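Local atomic coordinates of dehydrogenase (Chromobacterium violaceum, PDB entry 3Q2I), a protein that binds NAD(H) and a UDP-linked N-acetylglucosamine uronic acid and probably oxidises that sugar nucleotide on the way to 2,3-diacetamido-2,3-dideoxy-D-mannuronic acid. Residues V132-R137 with F302-Y307. Numbering follows the deposited sequence.
With NAI (1,4-dihydronicotinamide adenine dinucleotide), chain B.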
# COMPACT_ATOMS: atom_id res chain seq x y z
N VAL A 132 -33.52 -7.95 17.48
CA VAL A 132 -34.25 -6.88 18.15
C VAL A 132 -33.71 -5.52 17.81
O VAL A 132 -32.64 -5.15 18.29
CB VAL A 132 -34.24 -7.09 19.68
CG1 VAL A 132 -34.96 -5.94 20.32
CG2 VAL A 132 -34.77 -8.46 20.06
N LYS A 133 -34.44 -4.78 17.00
CA LYS A 133 -34.18 -3.35 16.72
C LYS A 133 -35.46 -2.57 17.07
O LYS A 133 -36.21 -2.08 16.21
CB LYS A 133 -33.80 -3.17 15.24
CG LYS A 133 -32.42 -3.70 14.88
CD LYS A 133 -32.12 -3.61 13.38
CE LYS A 133 -30.75 -4.23 13.07
NZ LYS A 133 -29.74 -3.15 13.40
N GLN A 134 -35.63 -2.38 18.37
CA GLN A 134 -36.93 -1.88 18.86
C GLN A 134 -37.09 -0.38 18.67
O GLN A 134 -38.21 0.15 18.74
CB GLN A 134 -37.15 -2.38 20.29
CG GLN A 134 -36.55 -1.55 21.40
CD GLN A 134 -35.07 -1.73 21.54
OE1 GLN A 134 -34.46 -2.52 20.82
NE2 GLN A 134 -34.48 -1.03 22.49
N ASN A 135 -36.01 0.35 18.40
CA ASN A 135 -36.10 1.81 18.23
C ASN A 135 -36.70 2.30 16.91
O ASN A 135 -37.10 3.46 16.79
CB ASN A 135 -34.68 2.42 18.38
CG ASN A 135 -34.54 3.39 19.54
OD1 ASN A 135 -35.21 3.26 20.57
ND2 ASN A 135 -33.58 4.33 19.41
N ARG A 136 -36.67 1.45 15.89
CA ARG A 136 -37.12 1.80 14.55
C ARG A 136 -38.58 2.26 14.57
O ARG A 136 -38.96 3.10 13.79
CB ARG A 136 -37.02 0.59 13.61
CG ARG A 136 -35.59 0.24 13.20
CD ARG A 136 -35.66 -0.65 11.99
NE ARG A 136 -34.27 -0.94 11.60
CZ ARG A 136 -33.97 -1.75 10.59
NH1 ARG A 136 -34.95 -2.33 9.89
NH2 ARG A 136 -32.71 -2.01 10.27
N ARG A 137 -39.35 1.70 15.50
CA ARG A 137 -40.77 2.10 15.53
C ARG A 137 -41.04 3.32 16.40
O ARG A 137 -42.19 3.74 16.53
CB ARG A 137 -41.68 0.92 15.90
CG ARG A 137 -41.88 -0.06 14.75
CD ARG A 137 -43.01 0.39 13.83
NE ARG A 137 -42.97 -0.31 12.54
CZ ARG A 137 -43.85 -0.14 11.56
NH1 ARG A 137 -44.86 0.71 11.68
NH2 ARG A 137 -43.72 -0.84 10.44
N PHE A 302 -44.25 1.33 23.11
CA PHE A 302 -43.17 1.46 22.14
C PHE A 302 -42.06 0.55 22.65
O PHE A 302 -42.19 -0.08 23.71
CB PHE A 302 -42.63 2.90 22.09
CG PHE A 302 -43.46 3.83 21.24
CD1 PHE A 302 -43.38 3.78 19.85
CD2 PHE A 302 -44.27 4.80 21.84
CE1 PHE A 302 -44.12 4.66 19.06
CE2 PHE A 302 -45.03 5.67 21.05
CZ PHE A 302 -44.94 5.61 19.66
N GLY A 303 -40.96 0.47 21.91
CA GLY A 303 -39.88 -0.33 22.41
C GLY A 303 -40.25 -1.79 22.30
O GLY A 303 -40.82 -2.24 21.30
N HIS A 304 -39.84 -2.54 23.31
CA HIS A 304 -39.94 -3.99 23.26
C HIS A 304 -41.37 -4.51 23.06
O HIS A 304 -41.58 -5.47 22.32
CB HIS A 304 -39.27 -4.66 24.44
CG HIS A 304 -37.77 -4.68 24.32
ND1 HIS A 304 -37.00 -3.55 24.53
CD2 HIS A 304 -36.90 -5.69 24.08
CE1 HIS A 304 -35.72 -3.87 24.38
NE2 HIS A 304 -35.64 -5.15 24.08
N PRO A 305 -42.35 -3.89 23.71
CA PRO A 305 -43.71 -4.42 23.52
C PRO A 305 -44.20 -4.44 22.08
O PRO A 305 -44.76 -5.46 21.64
CB PRO A 305 -44.56 -3.52 24.45
CG PRO A 305 -43.61 -3.20 25.57
CD PRO A 305 -42.28 -2.93 24.84
N LEU A 306 -43.96 -3.36 21.34
CA LEU A 306 -44.30 -3.27 19.93
C LEU A 306 -43.50 -4.28 19.13
O LEU A 306 -44.03 -4.92 18.23
CB LEU A 306 -43.98 -1.87 19.43
CG LEU A 306 -45.04 -0.97 18.82
CD1 LEU A 306 -44.39 0.33 18.35
CD2 LEU A 306 -45.79 -1.75 17.73
N TYR A 307 -42.21 -4.42 19.44
CA TYR A 307 -41.39 -5.40 18.74
C TYR A 307 -42.03 -6.76 18.86
O TYR A 307 -42.11 -7.54 17.89
CB TYR A 307 -39.96 -5.46 19.36
CG TYR A 307 -39.06 -6.33 18.53
CD1 TYR A 307 -38.80 -7.66 18.88
CD2 TYR A 307 -38.55 -5.83 17.34
CE1 TYR A 307 -38.01 -8.46 18.07
CE2 TYR A 307 -37.77 -6.64 16.53
CZ TYR A 307 -37.51 -7.94 16.90
OH TYR A 307 -36.76 -8.71 16.03
PA NAI B . -26.54 -8.62 31.73
O1A NAI B . -25.12 -8.81 32.11
O2A NAI B . -27.49 -7.77 32.68
O5B NAI B . -27.30 -9.98 31.49
C5B NAI B . -26.42 -11.06 31.55
C4B NAI B . -27.24 -12.33 31.71
O4B NAI B . -26.79 -13.43 30.89
C3B NAI B . -26.76 -12.60 33.14
O3B NAI B . -27.88 -12.83 34.01
C2B NAI B . -25.72 -13.73 33.00
O2B NAI B . -25.60 -14.56 34.15
C1B NAI B . -26.37 -14.47 31.81
N9A NAI B . -25.48 -15.42 31.17
C8A NAI B . -24.17 -15.21 30.82
N7A NAI B . -23.73 -16.27 30.19
C5A NAI B . -24.75 -17.17 30.01
C6A NAI B . -24.87 -18.46 29.44
N6A NAI B . -23.81 -19.09 28.82
N1A NAI B . -26.06 -19.08 29.51
C2A NAI B . -27.08 -18.49 30.11
N3A NAI B . -27.04 -17.29 30.67
C4A NAI B . -25.87 -16.62 30.66
O3 NAI B . -26.57 -7.92 30.30
PN NAI B . -27.72 -7.16 29.61
O1N NAI B . -27.55 -5.67 29.76
O2N NAI B . -29.14 -7.70 29.92
O5D NAI B . -27.41 -7.22 28.02
C5D NAI B . -27.88 -8.44 27.51
C4D NAI B . -27.91 -8.43 25.98
O4D NAI B . -28.93 -7.47 25.64
C3D NAI B . -26.63 -7.84 25.31
O3D NAI B . -26.51 -8.50 24.05
C2D NAI B . -27.00 -6.37 25.05
O2D NAI B . -26.36 -5.85 23.89
C1D NAI B . -28.53 -6.43 24.78
N1N NAI B . -29.21 -5.18 25.09
C2N NAI B . -30.02 -4.65 24.20
C3N NAI B . -30.65 -3.42 24.40
C7N NAI B . -31.58 -2.85 23.40
O7N NAI B . -31.83 -1.66 23.27
N7N NAI B . -32.23 -3.67 22.54
C4N NAI B . -30.30 -2.71 25.57
C5N NAI B . -29.53 -3.36 26.52
C6N NAI B . -28.98 -4.59 26.26
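Gln134 and His304 illustrate how a loop and a helix start, distant in sequence, can jointly shape a cofactor site. The polar component is a paired amide: Gln134 NE2 donates to NAI O7N at 2.8 Å, while NAI N7N donates to Gln134 OE1 at 3.0 Å. Both bonds are nearly straight, which fixes the rotation of the nicotinamide carboxamide. Gln134 reaches it because its chain bends at chi2 (-76°), with CG lying 3.7 Å from Gly303 CA, just before helix 304-315. Gln134 CB lies over one face of the His304 imidazole, whose CE1 approaches Gln134 CD at 3.6 Å; amide and ring planes are inclined by 38°. His304 NE2 is hydrogen-bonded to Glu105, another residue that binds the dinucleotide.

Val132 joins the two groups: its CG1 lies 3.9 Å from His304 NE2, its CA sits over one face of the Tyr307 ring in a CH-pi contact, and Val132 CG2 meets Tyr307 CE1 at 3.8 Å. At the outer margin, Leu306 CD1 touches Arg137 CB, and the Phe302 ring presents its edge to Arg137 O, 3.3 Å from Phe302 CE1. Gln134, on the loop after strand 129-131, thus pairs with the carboxamide through complementary bonds, consistent with holding the nicotinamide in a defined orientation beside the substrate.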